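Local coordinates for protein esterase A (Caulobacter crescentus, PDB 5GKV) that probably hydrolyses esters as a serine hydrolase of the beta-lactamase family, being a homologue of penicillin-binding proteins, at residues R44-I49 with V54-G59; V68-D73 with R217-M222; G332-A337 with A381-L386; G345-A350 with P373-L378. All coordinates share one frame; numbering follows the deposited sequence.

Interaction 1 of 4, residues R44-I49 with V54-G59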
loop_
_atom_site.group_PDB
_atom_site.type_symbol
_atom_site.label_atom_id
_atom_site.label_comp_id
_atom_site.label_asym_id
_atom_site.label_seq_id
_atom_site.Cartn_x
_atom_site.Cartn_y
_atom_site.Cartn_z
ATOM N N ARG A 44 -0.778 0.542 16.085
ATOM C CA ARG A 44 -2.153 1.014 16.157
ATOM C C ARG A 44 -2.991 0.174 15.204
ATOM O O ARG A 44 -2.558 -0.135 14.081
ATOM C CB ARG A 44 -2.238 2.510 15.808
ATOM C CG ARG A 44 -3.583 3.166 16.127
ATOM C CD ARG A 44 -3.513 4.661 15.855
ATOM N NE ARG A 44 -4.694 5.396 16.308
ATOM C CZ ARG A 44 -4.806 6.719 16.179
ATOM N NH1 ARG A 44 -3.824 7.412 15.597
ATOM N NH2 ARG A 44 -5.884 7.340 16.601
ATOM N N PHE A 45 -4.171 -0.233 15.666
ATOM C CA PHE A 45 -5.074 -1.038 14.852
ATOM C C PHE A 45 -6.429 -0.363 14.863
ATOM O O PHE A 45 -6.963 -0.061 15.934
ATOM C CB PHE A 45 -5.226 -2.473 15.363
ATOM C CG PHE A 45 -6.199 -3.304 14.549
ATOM C CD1 PHE A 45 -5.849 -3.770 13.286
ATOM C CD2 PHE A 45 -7.458 -3.632 15.054
ATOM C CE1 PHE A 45 -6.746 -4.536 12.521
ATOM C CE2 PHE A 45 -8.358 -4.404 14.306
ATOM C CZ PHE A 45 -8.002 -4.859 13.040
ATOM N N ALA A 46 -6.990 -0.162 13.681
ATOM C CA ALA A 46 -8.280 0.491 13.540
ATOM C C ALA A 46 -9.186 -0.377 12.686
ATOM O O ALA A 46 -8.744 -0.947 11.684
ATOM C CB ALA A 46 -8.135 1.894 12.921
ATOM N N PHE A 47 -10.461 -0.446 13.076
ATOM C CA PHE A 47 -11.458 -1.241 12.376
ATOM C C PHE A 47 -12.693 -0.378 12.195
ATOM O O PHE A 47 -13.095 0.335 13.119
ATOM C CB PHE A 47 -11.778 -2.530 13.162
ATOM C CG PHE A 47 -12.629 -3.504 12.412
ATOM C CD1 PHE A 47 -12.080 -4.289 11.405
ATOM C CD2 PHE A 47 -13.969 -3.666 12.734
ATOM C CE1 PHE A 47 -12.862 -5.209 10.721
ATOM C CE2 PHE A 47 -14.759 -4.590 12.051
ATOM C CZ PHE A 47 -14.206 -5.351 11.040
ATOM N N ALA A 48 -13.271 -0.415 10.990
ATOM C CA ALA A 48 -14.342 0.499 10.625
ATOM C C ALA A 48 -15.515 -0.271 10.036
ATOM O O ALA A 48 -15.340 -1.271 9.336
ATOM C CB ALA A 48 -13.865 1.562 9.618
ATOM N N ILE A 49 -16.716 0.218 10.328
ATOM C CA ILE A 49 -17.956 -0.340 9.808
ATOM C C ILE A 49 -18.646 0.773 9.053
ATOM O O ILE A 49 -18.927 1.829 9.630
ATOM C CB ILE A 49 -18.861 -0.885 10.925
ATOM C CG1 ILE A 49 -18.190 -2.062 11.627
ATOM C CG2 ILE A 49 -20.213 -1.302 10.349
ATOM C CD1 ILE A 49 -18.932 -2.525 12.873
ATOM N N VAL A 54 -14.718 2.038 14.516
ATOM C CA VAL A 54 -15.323 1.540 15.747
ATOM C C VAL A 54 -14.289 1.003 16.734
ATOM O O VAL A 54 -14.529 1.054 17.948
ATOM C CB VAL A 54 -16.410 0.477 15.468
ATOM C CG1 VAL A 54 -17.596 1.105 14.747
ATOM C CG2 VAL A 54 -15.853 -0.692 14.667
ATOM N N VAL A 55 -13.153 0.502 16.262
ATOM C CA VAL A 55 -12.044 0.095 17.119
ATOM C C VAL A 55 -10.839 0.922 16.715
ATOM O O VAL A 55 -10.541 1.041 15.525
ATOM C CB VAL A 55 -11.720 -1.403 16.980
ATOM C CG1 VAL A 55 -10.510 -1.787 17.875
ATOM C CG2 VAL A 55 -12.946 -2.264 17.283
ATOM N N ASP A 56 -10.153 1.495 17.695
ATOM C CA ASP A 56 -8.932 2.250 17.423
ATOM C C ASP A 56 -8.048 2.092 18.657
ATOM O O ASP A 56 -8.222 2.817 19.641
ATOM C CB ASP A 56 -9.261 3.708 17.116
ATOM C CG ASP A 56 -8.024 4.575 16.958
ATOM O OD1 ASP A 56 -6.938 4.030 16.672
ATOM O OD2 ASP A 56 -8.146 5.819 17.123
ATOM N N LEU A 57 -7.137 1.124 18.616
ATOM C CA LEU A 57 -6.307 0.782 19.764
ATOM C C LEU A 57 -4.849 1.122 19.496
ATOM O O LEU A 57 -4.347 0.890 18.393
ATOM C CB LEU A 57 -6.413 -0.703 20.100
ATOM C CG LEU A 57 -7.765 -1.173 20.622
ATOM C CD1 LEU A 57 -7.715 -2.676 20.744
ATOM C CD2 LEU A 57 -8.079 -0.518 21.964
ATOM N N MET A 58 -4.175 1.623 20.534
ATOM C CA MET A 58 -2.777 2.039 20.494
ATOM C C MET A 58 -1.999 1.305 21.575
ATOM O O MET A 58 -2.517 1.087 22.670
ATOM C CB MET A 58 -2.656 3.550 20.728
ATOM C CG MET A 58 -3.189 4.410 19.573
ATOM S SD MET A 58 -3.468 6.108 20.121
ATOM C CE MET A 58 -4.947 5.856 21.126
ATOM N N GLY A 59 -0.746 0.945 21.291
ATOM C CA GLY A 59 0.084 0.354 22.324
ATOM C C GLY A 59 1.550 0.622 22.078
ATOM O O GLY A 59 1.968 0.895 20.945
#
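Arg-44 reaches obliquely over the neighbouring strand to clasp Asp-56, diagonally across the antiparallel pair. The guanidinium meets the carboxylate side-on: NE lies 2.7 Å from Asp-56 OD1 and NH2 lies 2.8 Å from Asp-56 OD2. Both oxygens use their syn lone pairs, and the two planes are only 20° apart. The arginine chain is stretched out from CG to NE, which carries the guanidinium from Arg-44, paired with Met-58, diagonally to Asp-56. That methionine runs alongside it, with Met-58 CG 3.7 Å from Arg-44 CG, and its bent end brings SD over one guanidinium face. Ala-46, a low methyl on the same face, sits beside Asp-56 with its CB 3.6 Å from Val-55 O.

Phe-45, Phe-47, Val-55 and Leu-57 project from the other face. Here Phe-47 CB sits 4.0 Å from Val-55 CB. A classic beta bulge adds Val-54 opposite the same phenylalanine, so Phe-47 O accepts from Val-54 N at 2.7 Å and from Val-55 N at 3.1 Å. Val-54 CG2 fills the notch between the edge of the Phe-47 ring and Ile-49 CD1.

Strand 356-362 pairs with the far side of 44-49. Helix 270-281 covers the Arg-44 and Asp-56 face of this hairpin, while Phe-45, Val-55 and Leu-57 pack against helix 25-35.

Interaction 2 of 4, residues V68-D73 with R217-M222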
loop_
_atom_site.group_PDB
_atom_site.type_symbol
_atom_site.label_atom_id
_atom_site.label_comp_id
_atom_site.label_asym_id
_atom_site.label_seq_id
_atom_site.Cartn_x
_atom_site.Cartn_y
_atom_site.Cartn_z
ATOM N N VAL A 68 8.809 7.285 24.338
ATOM C CA VAL A 68 7.759 8.119 23.745
ATOM C C VAL A 68 6.597 7.211 23.359
ATOM O O VAL A 68 6.814 6.233 22.637
ATOM C CB VAL A 68 8.257 8.877 22.504
ATOM C CG1 VAL A 68 7.098 9.675 21.849
ATOM C CG2 VAL A 68 9.451 9.769 22.832
ATOM N N PRO A 69 5.371 7.481 23.785
ATOM C CA PRO A 69 4.272 6.566 23.446
ATOM C C PRO A 69 3.895 6.645 21.971
ATOM O O PRO A 69 3.941 7.711 21.345
ATOM C CB PRO A 69 3.119 7.036 24.345
ATOM C CG PRO A 69 3.481 8.428 24.743
ATOM C CD PRO A 69 4.970 8.487 24.790
ATOM N N PHE A 70 3.520 5.488 21.418
ATOM C CA PHE A 70 2.894 5.422 20.095
ATOM C C PHE A 70 1.461 5.924 20.239
ATOM O O PHE A 70 0.610 5.221 20.793
ATOM C CB PHE A 70 2.934 3.987 19.579
ATOM C CG PHE A 70 2.750 3.854 18.087
ATOM C CD1 PHE A 70 1.472 3.939 17.519
ATOM C CD2 PHE A 70 3.841 3.626 17.252
ATOM C CE1 PHE A 70 1.291 3.780 16.167
ATOM C CE2 PHE A 70 3.669 3.474 15.880
ATOM C CZ PHE A 70 2.404 3.565 15.329
ATOM N N GLY A 71 1.195 7.135 19.756
ATOM C CA GLY A 71 0.027 7.875 20.185
ATOM C C GLY A 71 -0.871 8.341 19.058
ATOM O O GLY A 71 -0.668 7.995 17.886
ATOM N N PRO A 72 -1.882 9.154 19.399
ATOM C CA PRO A 72 -2.880 9.564 18.394
ATOM C C PRO A 72 -2.309 10.259 17.175
ATOM O O PRO A 72 -2.883 10.122 16.084
ATOM C CB PRO A 72 -3.798 10.514 19.184
ATOM C CG PRO A 72 -3.716 10.049 20.572
ATOM C CD PRO A 72 -2.292 9.543 20.764
ATOM N N ASP A 73 -1.217 11.016 17.314
ATOM C CA ASP A 73 -0.668 11.749 16.180
ATOM C C ASP A 73 0.621 11.124 15.652
ATOM O O ASP A 73 1.313 11.736 14.832
ATOM C CB ASP A 73 -0.457 13.220 16.575
ATOM C CG ASP A 73 -1.739 13.868 17.152
ATOM O OD1 ASP A 73 -2.855 13.635 16.612
ATOM O OD2 ASP A 73 -1.637 14.596 18.170
ATOM N N ARG A 217 6.778 13.850 14.491
ATOM C CA ARG A 217 5.838 12.849 14.995
ATOM C C ARG A 217 5.900 11.538 14.214
ATOM O O ARG A 217 5.017 10.684 14.376
ATOM C CB ARG A 217 4.411 13.409 15.010
ATOM C CG ARG A 217 3.806 13.742 13.652
ATOM C CD ARG A 217 2.638 14.734 13.833
ATOM N NE ARG A 217 1.966 15.075 12.579
ATOM C CZ ARG A 217 0.907 14.430 12.094
ATOM N NH1 ARG A 217 0.396 13.394 12.753
ATOM N NH2 ARG A 217 0.352 14.816 10.954
ATOM N N VAL A 218 6.921 11.364 13.382
ATOM C CA VAL A 218 7.125 10.121 12.648
ATOM C C VAL A 218 7.844 9.120 13.548
ATOM O O VAL A 218 8.882 9.435 14.142
ATOM C CB VAL A 218 7.920 10.379 11.362
ATOM C CG1 VAL A 218 8.356 9.044 10.728
ATOM C CG2 VAL A 218 7.080 11.177 10.394
ATOM N N ALA A 219 7.303 7.904 13.634
ATOM C CA ALA A 219 7.869 6.882 14.504
ATOM C C ALA A 219 9.216 6.407 13.984
ATOM O O ALA A 219 9.432 6.324 12.778
ATOM C CB ALA A 219 6.913 5.690 14.595
ATOM N N ASP A 220 10.129 6.093 14.906
ATOM C CA ASP A 220 11.290 5.276 14.565
ATOM C C ASP A 220 10.847 3.922 14.041
ATOM O O ASP A 220 9.858 3.348 14.498
ATOM C CB ASP A 220 12.171 4.990 15.793
ATOM C CG ASP A 220 12.850 6.213 16.348
ATOM O OD1 ASP A 220 12.915 7.251 15.661
ATOM O OD2 ASP A 220 13.331 6.108 17.494
ATOM N N LEU A 221 11.648 3.362 13.151
ATOM C CA LEU A 221 11.467 1.993 12.706
ATOM C C LEU A 221 12.513 1.092 13.347
ATOM O O LEU A 221 13.642 1.510 13.622
ATOM C CB LEU A 221 11.570 1.912 11.183
ATOM C CG LEU A 221 10.512 2.723 10.434
ATOM C CD1 LEU A 221 10.816 2.720 8.951
ATOM C CD2 LEU A 221 9.141 2.108 10.705
ATOM N N MET A 222 12.115 -0.144 13.604
ATOM C CA MET A 222 13.040 -1.198 13.978
ATOM C C MET A 222 13.092 -2.182 12.823
ATOM O O MET A 222 12.068 -2.772 12.462
ATOM C CB MET A 222 12.607 -1.883 15.267
ATOM C CG MET A 222 13.637 -2.859 15.795
ATOM S SD MET A 222 13.056 -3.640 17.305
ATOM C CE MET A 222 11.585 -2.672 17.622
#
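Arg-217 has its CG wedged between its own backbone N and carbonyl carbon (chi1 65°), and from there the chain runs straight to NE, holding CB, CG and CD against Asp-73 O. The turn at the last torsion then swings the guanidinium round so that NH1 comes back to the same oxygen. The result is one direct bond across the contact, from Arg-217 NH1 to Asp-73 O at 2.8 Å. The oxygen lies at the guanidinium edge, near its plane, whereas the nitrogen stands 28° off the plane of the carbonyl it donates to. Arg-217 CG and CD are each 3.4 Å from Asp-73 O, the straight aliphatic part running alongside the oxygen that NH1 binds. The Asp-73 carboxylate does not join in; its OD1 stays 5.1 Å from Arg-217 NH1.

At the other end of the contact, Phe-70 carries its ring anti to the backbone N, which takes CE2 over to Ala-219 CB at 4.1 Å. This is a light apolar touch between a buried ring and a buried methyl.

The arginine has further charged partners: NH1 also makes a salt bridge with Asp-205, and NE makes one with Glu-214. An arginine on a backbone carbonyl thus joins two loops, the one after hairpin strand 52-60 and the one between strand 206-208 and helix 235-241. Both pack against strand 76-77, where Thr-76 touches Phe-70 and Ala-219, and the backbones of Arg-217 and Ala-219 hydrogen-bond to Leu-75, just ahead of that strand.

Interaction 3 of 4, residues G332-A337 with A381-L386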
loop_
_atom_site.group_PDB
_atom_site.type_symbol
_atom_site.label_atom_id
_atom_site.label_comp_id
_atom_site.label_asym_id
_atom_site.label_seq_id
_atom_site.Cartn_x
_atom_site.Cartn_y
_atom_site.Cartn_z
ATOM N N GLY A 332 -8.863 -11.355 6.316
ATOM C CA GLY A 332 -10.099 -11.880 6.846
ATOM C C GLY A 332 -10.738 -12.890 5.912
ATOM O O GLY A 332 -10.132 -13.331 4.934
ATOM N N PRO A 333 -11.998 -13.247 6.183
ATOM C CA PRO A 333 -12.629 -14.386 5.488
ATOM C C PRO A 333 -13.232 -14.091 4.118
ATOM O O PRO A 333 -13.608 -15.041 3.417
ATOM C CB PRO A 333 -13.733 -14.796 6.463
ATOM C CG PRO A 333 -14.155 -13.468 7.065
ATOM C CD PRO A 333 -12.857 -12.699 7.244
ATOM N N THR A 334 -13.358 -12.840 3.700
ATOM C CA THR A 334 -14.068 -12.535 2.463
ATOM C C THR A 334 -13.117 -12.616 1.274
ATOM O O THR A 334 -12.161 -11.836 1.182
ATOM C CB THR A 334 -14.709 -11.155 2.546
ATOM O OG1 THR A 334 -15.541 -11.104 3.711
ATOM C CG2 THR A 334 -15.559 -10.889 1.327
ATOM N N ALA A 335 -13.397 -13.548 0.352
ATOM C CA ALA A 335 -12.488 -13.777 -0.770
ATOM C C ALA A 335 -12.282 -12.516 -1.597
ATOM O O ALA A 335 -11.163 -12.247 -2.046
ATOM C CB ALA A 335 -13.006 -14.919 -1.652
ATOM N N GLU A 336 -13.339 -11.720 -1.797
ATOM C CA GLU A 336 -13.277 -10.555 -2.672
ATOM C C GLU A 336 -12.926 -9.263 -1.931
ATOM O O GLU A 336 -12.969 -8.188 -2.536
ATOM C CB GLU A 336 -14.598 -10.377 -3.450
ATOM C CG GLU A 336 -15.858 -10.115 -2.617
ATOM C CD GLU A 336 -16.502 -11.398 -2.053
ATOM O OE1 GLU A 336 -15.887 -12.488 -2.091
ATOM O OE2 GLU A 336 -17.641 -11.308 -1.548
ATOM N N ALA A 337 -12.565 -9.340 -0.651
ATOM C CA ALA A 337 -11.956 -8.180 -0.008
ATOM C C ALA A 337 -10.607 -7.889 -0.663
ATOM O O ALA A 337 -10.039 -8.731 -1.366
ATOM C CB ALA A 337 -11.793 -8.422 1.493
ATOM N N ALA A 381 -9.907 -11.583 14.667
ATOM C CA ALA A 381 -10.678 -11.278 15.868
ATOM C C ALA A 381 -11.787 -10.274 15.587
ATOM O O ALA A 381 -12.887 -10.365 16.161
ATOM C CB ALA A 381 -9.758 -10.737 16.968
ATOM N N ALA A 382 -11.511 -9.280 14.737
ATOM C CA ALA A 382 -12.540 -8.297 14.426
ATOM C C ALA A 382 -13.712 -8.962 13.712
ATOM O O ALA A 382 -14.876 -8.730 14.060
ATOM C CB ALA A 382 -11.948 -7.170 13.579
ATOM N N TYR A 383 -13.416 -9.809 12.713
ATOM C CA TYR A 383 -14.490 -10.500 12.000
ATOM C C TYR A 383 -15.247 -11.460 12.911
ATOM O O TYR A 383 -16.466 -11.619 12.766
ATOM C CB TYR A 383 -13.934 -11.255 10.790
ATOM C CG TYR A 383 -13.866 -10.417 9.528
ATOM C CD1 TYR A 383 -12.691 -9.747 9.178
ATOM C CD2 TYR A 383 -14.967 -10.309 8.677
ATOM C CE1 TYR A 383 -12.624 -8.977 8.016
ATOM C CE2 TYR A 383 -14.906 -9.548 7.517
ATOM C CZ TYR A 383 -13.730 -8.885 7.198
ATOM O OH TYR A 383 -13.660 -8.135 6.054
ATOM N N ALA A 384 -14.547 -12.131 13.836
ATOM C CA ALA A 384 -15.222 -13.042 14.759
ATOM C C ALA A 384 -16.116 -12.301 15.744
ATOM O O ALA A 384 -16.920 -12.937 16.437
ATOM C CB ALA A 384 -14.202 -13.884 15.533
ATOM N N SER A 385 -15.985 -10.981 15.828
ATOM C CA SER A 385 -16.820 -10.160 16.689
ATOM C C SER A 385 -18.087 -9.683 16.000
ATOM O O SER A 385 -18.964 -9.120 16.666
ATOM C CB SER A 385 -16.022 -8.948 17.186
ATOM O OG SER A 385 -14.900 -9.381 17.944
ATOM N N LEU A 386 -18.196 -9.885 14.693
ATOM C CA LEU A 386 -19.337 -9.375 13.933
ATOM C C LEU A 386 -20.532 -10.299 14.115
ATOM O O LEU A 386 -21.667 -9.830 14.153
ATOM C CB LEU A 386 -18.981 -9.247 12.442
ATOM C CG LEU A 386 -17.858 -8.240 12.143
ATOM C CD1 LEU A 386 -17.430 -8.271 10.687
ATOM C CD2 LEU A 386 -18.286 -6.846 12.526
HETATM O O HOH W 1 -12.237 -10.293 4.551
#
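Pro-333 sets its CD on the face of the Tyr-383 ring, directly above the middle. The distance from Pro-333 CD to the centroid of the Tyr-383 ring is 3.4 Å, on a line 12° off the ring normal, a close and well-centred CH-pi contact. Pro-333 CG follows on one flank, 3.6 Å from Tyr-383 CD2, so the proline slants across the tyrosine instead of lying flat on it. On the tyrosine side, chi1 of -88° sends the ring out from the last turns of helix 373-384 towards the loop between strands 323-324 and 338-341, and chi2 near a right angle presents its face to the proline.

Gly-332 has a positive phi and brings bare backbone up to the ring: its CA is 4.0 Å from Tyr-383 CE1, a closeness possible because no side chain intervenes. Thr-334 stands roughly square to the tyrosine. Its OG1 is 4.2 Å from Tyr-383 CE2, only a loose touch.

A water links the Thr-334 backbone to the tyrosine hydroxyl: it accepts from Thr-334 N at 2.9 Å and gives a weak bond to Tyr-383 OH. Stronger is their shared partner: Tyr-383 OH and Thr-334 OG1 both hydrogen-bond to Asp-351 OD2, at the end of strand 347-351. The contact is therefore apolar over the ring and polar at its tip. Two hydroxyls around one carboxylate oxygen would probably stabilise its negative charge, while the tyrosine is fixed at both its face and its hydroxyl.

Interaction 4 of 4, residues G345-A350 with P373-L378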
loop_
_atom_site.group_PDB
_atom_site.type_symbol
_atom_site.label_atom_id
_atom_site.label_comp_id
_atom_site.label_asym_id
_atom_site.label_seq_id
_atom_site.Cartn_x
_atom_site.Cartn_y
_atom_site.Cartn_z
ATOM N N GLY A 345 5.003 -5.436 7.861
ATOM C CA GLY A 345 3.783 -5.975 8.434
ATOM C C GLY A 345 2.543 -5.100 8.400
ATOM O O GLY A 345 1.468 -5.591 8.742
ATOM N N SER A 346 2.655 -3.830 7.994
ATOM C CA SER A 346 1.466 -2.984 7.922
ATOM C C SER A 346 0.505 -3.467 6.830
ATOM O O SER A 346 0.881 -4.191 5.902
ATOM C CB SER A 346 1.854 -1.520 7.667
ATOM O OG SER A 346 2.292 -1.301 6.321
ATOM N N CYS A 347 -0.756 -3.049 6.938
ATOM C CA CYS A 347 -1.711 -3.370 5.883
ATOM C C CYS A 347 -2.929 -2.470 6.020
ATOM O O CYS A 347 -3.180 -1.883 7.078
ATOM C CB CYS A 347 -2.142 -4.844 5.928
ATOM S SG CYS A 347 -3.271 -5.223 7.318
ATOM N N ALA A 348 -3.696 -2.394 4.934
ATOM C CA ALA A 348 -5.008 -1.762 4.958
ATOM C C ALA A 348 -5.897 -2.506 3.972
ATOM O O ALA A 348 -5.433 -2.902 2.898
ATOM C CB ALA A 348 -4.929 -0.275 4.611
ATOM N N PHE A 349 -7.161 -2.715 4.342
ATOM C CA PHE A 349 -8.039 -3.496 3.480
ATOM C C PHE A 349 -9.461 -2.956 3.546
ATOM O O PHE A 349 -9.857 -2.288 4.509
ATOM C CB PHE A 349 -8.037 -4.975 3.883
ATOM C CG PHE A 349 -8.764 -5.229 5.181
ATOM C CD1 PHE A 349 -8.132 -4.997 6.398
ATOM C CD2 PHE A 349 -10.090 -5.642 5.182
ATOM C CE1 PHE A 349 -8.813 -5.199 7.606
ATOM C CE2 PHE A 349 -10.777 -5.844 6.386
ATOM C CZ PHE A 349 -10.138 -5.632 7.587
ATOM N N ALA A 350 -10.244 -3.323 2.527
ATOM C CA ALA A 350 -11.665 -3.028 2.440
ATOM C C ALA A 350 -12.425 -4.306 2.118
ATOM O O ALA A 350 -11.944 -5.142 1.350
ATOM C CB ALA A 350 -11.965 -1.979 1.352
ATOM N N PRO A 373 1.446 -12.176 10.949
ATOM C CA PRO A 373 0.410 -12.719 11.837
ATOM C C PRO A 373 -0.117 -11.727 12.857
ATOM O O PRO A 373 -1.242 -11.918 13.325
ATOM C CB PRO A 373 1.107 -13.903 12.528
ATOM C CG PRO A 373 2.567 -13.654 12.345
ATOM C CD PRO A 373 2.685 -12.975 11.008
ATOM N N ARG A 374 0.654 -10.698 13.239
ATOM C CA ARG A 374 0.102 -9.679 14.138
ATOM C C ARG A 374 -1.146 -9.043 13.527
ATOM O O ARG A 374 -2.176 -8.884 14.200
ATOM C CB ARG A 374 1.164 -8.616 14.456
ATOM C CG ARG A 374 2.404 -9.177 15.211
ATOM C CD ARG A 374 3.529 -8.147 15.274
ATOM N NE ARG A 374 4.109 -7.892 13.944
ATOM C CZ ARG A 374 4.962 -6.903 13.677
ATOM N NH1 ARG A 374 5.316 -6.046 14.633
ATOM N NH2 ARG A 374 5.449 -6.771 12.451
ATOM N N SER A 375 -1.094 -8.724 12.234
ATOM C CA SER A 375 -2.241 -8.102 11.577
ATOM C C SER A 375 -3.347 -9.118 11.318
ATOM O O SER A 375 -4.531 -8.814 11.516
ATOM C CB SER A 375 -1.806 -7.423 10.266
ATOM O OG SER A 375 -1.458 -8.354 9.243
ATOM N N VAL A 376 -2.971 -10.336 10.914
ATOM C CA VAL A 376 -3.970 -11.352 10.576
ATOM C C VAL A 376 -4.803 -11.714 11.803
ATOM O O VAL A 376 -6.038 -11.800 11.727
ATOM C CB VAL A 376 -3.287 -12.582 9.957
ATOM C CG1 VAL A 376 -4.311 -13.660 9.649
ATOM C CG2 VAL A 376 -2.529 -12.177 8.677
ATOM N N ARG A 377 -4.150 -11.917 12.949
ATOM C CA ARG A 377 -4.880 -12.268 14.169
ATOM C C ARG A 377 -5.855 -11.166 14.562
ATOM O O ARG A 377 -6.957 -11.446 15.051
ATOM C CB ARG A 377 -3.911 -12.520 15.326
ATOM C CG ARG A 377 -3.059 -13.780 15.226
ATOM C CD ARG A 377 -2.325 -14.033 16.573
ATOM N NE ARG A 377 -1.238 -13.076 16.813
ATOM C CZ ARG A 377 0.022 -13.272 16.426
ATOM N NH1 ARG A 377 0.356 -14.402 15.804
ATOM N NH2 ARG A 377 0.954 -12.355 16.677
ATOM N N LEU A 378 -5.457 -9.899 14.387
ATOM C CA LEU A 378 -6.338 -8.786 14.741
ATOM C C LEU A 378 -7.565 -8.747 13.837
ATOM O O LEU A 378 -8.700 -8.594 14.312
ATOM C CB LEU A 378 -5.575 -7.452 14.660
ATOM C CG LEU A 378 -4.548 -7.218 15.778
ATOM C CD1 LEU A 378 -3.620 -6.035 15.443
ATOM C CD2 LEU A 378 -5.270 -6.993 17.135
#
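Arg-374, whose NH2 comes within 4.4 Å of Gly-345 CA, is gripped chiefly at NH1, which pairs with both Glu-40 OE1 in a salt bridge and the backbone oxygen of Lys-364. Its NE forms another salt bridge, with Asp-372 just ahead of the helix. With these partners holding it, the guanidinium lies obliquely by the glycine without bonding across to it.

The rest of the contact rests on Ser-375. Its CB is 4.0 Å from Cys-347 SG and equally 4.0 Å from Gly-345 O, so the methylene faces both the sulfur and the carbonyl oxygen. Ser-375 OG turns in between its own backbone N and carbonyl carbon (chi1 71°), a rotation that lets it hydrogen-bond back to Asp-372 O; OG comes about as near to the strand as CB does, but makes no hydrogen bond there. Cys-347 adopts the same kind of first torsion, which swings SG toward the helix. No hydrogen bond links the two segments directly, and the touching residues are all buried: this is a van der Waals seam.

Tyr-360, on the adjacent strand 356-362, touches both Arg-374 and Ser-375 and widens the seam, while Leu-378 one turn on packs against helix 25-35. On the sheet's other face, Ala-348 meets helix 270-281. A C-terminal helix laid on an antiparallel sheet, with a further helix behind that sheet, is typical of the alpha/beta domain of serine beta-lactamases and penicillin-binding proteins.

From the N terminus, interaction 1 closes first, pairing the two strands of a short hairpin. Interaction 2 follows in series, touching its neighbour through the Arg-44 to Pro-72 hydrogen bond and through Met-58; it shuts a long excursion with several helices by bringing 217-222 back beside 68-73. Interaction 3 opens next, at 332-337; interaction 4 opens and closes within it, using an earlier part of the same helix 373-384, and interaction 3 closes last, at 381-386. No two contacts cross. The helix also reaches the hairpin, where Phe-45 packs on Leu-378 and Phe-47 on Ala-382, so interactions 1, 3 and 4 form one continuous region about the sheet, while interaction 2 lies about 17 Å from interaction 3 by nearest atoms.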